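Local coordinates for OsmC family protein (Rhodothermus marinus, PDB 5CML), which acts as a carboxyl esterase, the piece in this structure being the esterase domain of a longer protein that also carries an OsmC domain, at residues Ile106-Gly111 against Ala129-Pro134. Numbering follows the deposited sequence.
Sequences IGHSLG and ATIGAP
Gly-107 lies opposite Thr-130 and bonds through its N and O to the residues on either side of it, Ala-129 and Ile-131, as adjacent parallel strands require; Ser-109 N adds a third backbone bond. Gly-107 N donates to Ala-129 O at 2.9 Å, Ile-131 N returns a bond to Gly-107 O, and Ser-109 N reaches Ile-131 O at 2.8 Å. The last is the straightest, with an N-H...O angle of 173°, although Ser-109 has already left the strand. Short CA-H...O approaches reinforce the pairing, among them Thr-130 CA to Gly-107 O at 3.1 Å.

On the face shared by Ile-106, His-108 and Ile-131, the closest side-chain approach is His-108 CD2 to Ile-131 O at 3.5 Å, the carbonyl meeting the ring obliquely. With CG anti to its backbone N (chi1 161°), the imidazole of His-108 also carries CD2 to 4.0 Å from Ile-131 CG2 while Ser-109 CB sits over one ring face. Ile-106 CG2 lies 4.4 Å from Ile-131 CD1. Both ring nitrogens of His-108 bond elsewhere, ND1 with Cys-37 N and NE2 with His-229 O.

Helix 110-118 connects the two strands in a beta-alpha-beta unit of the alpha/beta-hydrolase fold, and the Gly-X-Ser-X-Gly sequence matches a nucleophile elbow. Ser-109 has the expected strained backbone, with a positive phi of 60°, and its OG hydrogen-bonds His-229 NE2, consistent with a Ser-His-Asp triad completed by Asp-200. Gly-107, with no side chain, lets the backbone of Gly-111 come close over it.

Beyond the strands, van der Waals packing takes over. Pro-134 CD rests 3.4 Å from Ser-109 O, and the proline's CG meets Leu-110 CD2, the two side chains crossing at about a right angle.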
ATOM      1  N   ILE A 106      -2.939  -2.806  -3.023  1.00 18.78           N
ATOM      2  CA  ILE A 106      -2.124  -3.325  -1.931  1.00 19.71           C
ATOM      3  C   ILE A 106      -1.424  -2.156  -1.270  1.00 18.99           C
ATOM      4  O   ILE A 106      -0.817  -1.335  -1.958  1.00 19.58           O
ATOM      5  CB  ILE A 106      -1.037  -4.324  -2.425  1.00 19.16           C
ATOM      6  CG1 ILE A 106      -1.624  -5.382  -3.361  1.00 19.18           C
ATOM      7  CG2 ILE A 106      -0.316  -4.955  -1.230  1.00 19.92           C
ATOM      8  CD1 ILE A 106      -0.549  -6.139  -4.197  1.00 21.10           C
ATOM      9  N   GLY A 107      -1.472  -2.083   0.057  1.00 19.22           N
ATOM     10  CA  GLY A 107      -0.787  -1.020   0.762  1.00 19.76           C
ATOM     11  C   GLY A 107      -0.017  -1.516   1.967  1.00 20.24           C
ATOM     12  O   GLY A 107      -0.550  -2.258   2.779  1.00 21.85           O
ATOM     13  N   HIS A 108       1.223  -1.068   2.111  1.00 19.07           N
ATOM     14  CA  HIS A 108       2.031  -1.396   3.282  1.00 19.76           C
ATOM     15  C   HIS A 108       2.207  -0.161   4.158  1.00 18.31           C
ATOM     16  O   HIS A 108       2.456   0.930   3.651  1.00 20.03           O
ATOM     17  CB  HIS A 108       3.386  -1.949   2.836  1.00 19.92           C
ATOM     18  CG  HIS A 108       4.443  -1.897   3.894  1.00 21.31           C
ATOM     19  ND1 HIS A 108       5.540  -1.064   3.815  1.00 21.90           N
ATOM     20  CD2 HIS A 108       4.596  -2.613   5.034  1.00 21.65           C
ATOM     21  CE1 HIS A 108       6.312  -1.254   4.872  1.00 22.81           C
ATOM     22  NE2 HIS A 108       5.755  -2.180   5.633  1.00 21.69           N
ATOM     23  N   SER A 109       2.032  -0.344   5.463  1.00 19.62           N
ATOM     24  CA  SER A 109       2.262   0.688   6.469  1.00 21.89           C
ATOM     25  C   SER A 109       1.336   1.885   6.196  1.00 20.54           C
ATOM     26  O   SER A 109       0.123   1.712   6.000  1.00 20.69           O
ATOM     27  CB  SER A 109       3.750   1.079   6.483  1.00 22.49           C
ATOM     28  OG  SER A 109       4.055   1.975   7.530  1.00 23.14           O
ATOM     29  N   LEU A 110       1.893   3.080   6.157  1.00 22.46           N
ATOM     30  CA  LEU A 110       1.106   4.267   5.798  1.00 23.55           C
ATOM     31  C   LEU A 110       0.423   4.118   4.444  1.00 24.15           C
ATOM     32  O   LEU A 110      -0.657   4.671   4.229  1.00 24.41           O
ATOM     33  CB  LEU A 110       1.982   5.520   5.785  1.00 26.78           C
ATOM     34  CG  LEU A 110       2.356   6.078   7.144  1.00 29.13           C
ATOM     35  CD1 LEU A 110       3.060   7.397   6.920  1.00 30.69           C
ATOM     36  CD2 LEU A 110       1.135   6.293   8.056  1.00 31.18           C
ATOM     37  N   GLY A 111       1.060   3.386   3.526  1.00 23.12           N
ATOM     38  CA  GLY A 111       0.453   3.097   2.241  1.00 23.30           C
ATOM     39  C   GLY A 111      -0.808   2.273   2.372  1.00 22.36           C
ATOM     40  O   GLY A 111      -1.695   2.347   1.526  1.00 24.39           O
ATOM     41  N   ALA A 129      -5.808  -5.273  -0.046  1.00 17.07           N
ATOM     42  CA  ALA A 129      -4.987  -5.989   0.927  1.00 17.38           C
ATOM     43  C   ALA A 129      -3.989  -5.002   1.528  1.00 19.34           C
ATOM     44  O   ALA A 129      -3.430  -4.147   0.811  1.00 21.02           O
ATOM     45  CB  ALA A 129      -4.260  -7.169   0.286  1.00 17.66           C
ATOM     46  N   THR A 130      -3.759  -5.107   2.833  1.00 18.91           N
ATOM     47  CA  THR A 130      -2.790  -4.243   3.482  1.00 19.23           C
ATOM     48  C   THR A 130      -1.864  -5.020   4.390  1.00 17.31           C
ATOM     49  O   THR A 130      -2.192  -6.121   4.826  1.00 19.66           O
ATOM     50  CB  THR A 130      -3.475  -3.124   4.320  1.00 21.23           C
ATOM     51  OG1 THR A 130      -4.250  -3.708   5.368  1.00 22.60           O
ATOM     52  CG2 THR A 130      -4.379  -2.267   3.444  1.00 24.77           C
ATOM     53  N   ILE A 131      -0.717  -4.414   4.671  1.00 16.67           N
ATOM     54  CA  ILE A 131       0.336  -5.010   5.497  1.00 18.13           C
ATOM     55  C   ILE A 131       0.773  -3.996   6.558  1.00 16.80           C
ATOM     56  O   ILE A 131       1.350  -2.954   6.225  1.00 19.20           O
ATOM     57  CB  ILE A 131       1.560  -5.408   4.649  1.00 18.91           C
ATOM     58  CG1 ILE A 131       1.139  -6.260   3.456  1.00 21.43           C
ATOM     59  CG2 ILE A 131       2.635  -6.098   5.488  1.00 19.54           C
ATOM     60  CD1 ILE A 131       2.065  -6.133   2.264  1.00 23.68           C
ATOM     61  N   GLY A 132       0.515  -4.281   7.829  1.00 18.02           N
ATOM     62  CA  GLY A 132       0.987  -3.401   8.883  1.00 19.00           C
ATOM     63  C   GLY A 132       0.300  -2.043   8.901  1.00 20.04           C
ATOM     64  O   GLY A 132       0.880  -1.068   9.361  1.00 22.13           O
ATOM     65  N   ALA A 133      -0.930  -1.972   8.417  1.00 19.77           N
ATOM     66  CA  ALA A 133      -1.616  -0.670   8.287  1.00 20.53           C
ATOM     67  C   ALA A 133      -2.109  -0.126   9.638  1.00 21.09           C
ATOM     68  O   ALA A 133      -2.662  -0.868  10.445  1.00 21.11           O
ATOM     69  CB  ALA A 133      -2.790  -0.780   7.334  1.00 20.16           C
ATOM     70  N   PRO A 134      -1.931   1.182   9.865  1.00 20.58           N
ATOM     71  CA  PRO A 134      -2.513   1.798  11.058  1.00 20.89           C
ATOM     72  C   PRO A 134      -4.004   2.014  10.847  1.00 22.63           C
ATOM     73  O   PRO A 134      -4.436   2.121   9.711  1.00 24.61           O
ATOM     74  CB  PRO A 134      -1.743   3.104  11.190  1.00 23.19           C
ATOM     75  CG  PRO A 134      -1.381   3.467   9.798  1.00 23.82           C
ATOM     76  CD  PRO A 134      -1.122   2.133   9.091  1.00 22.95           C
TER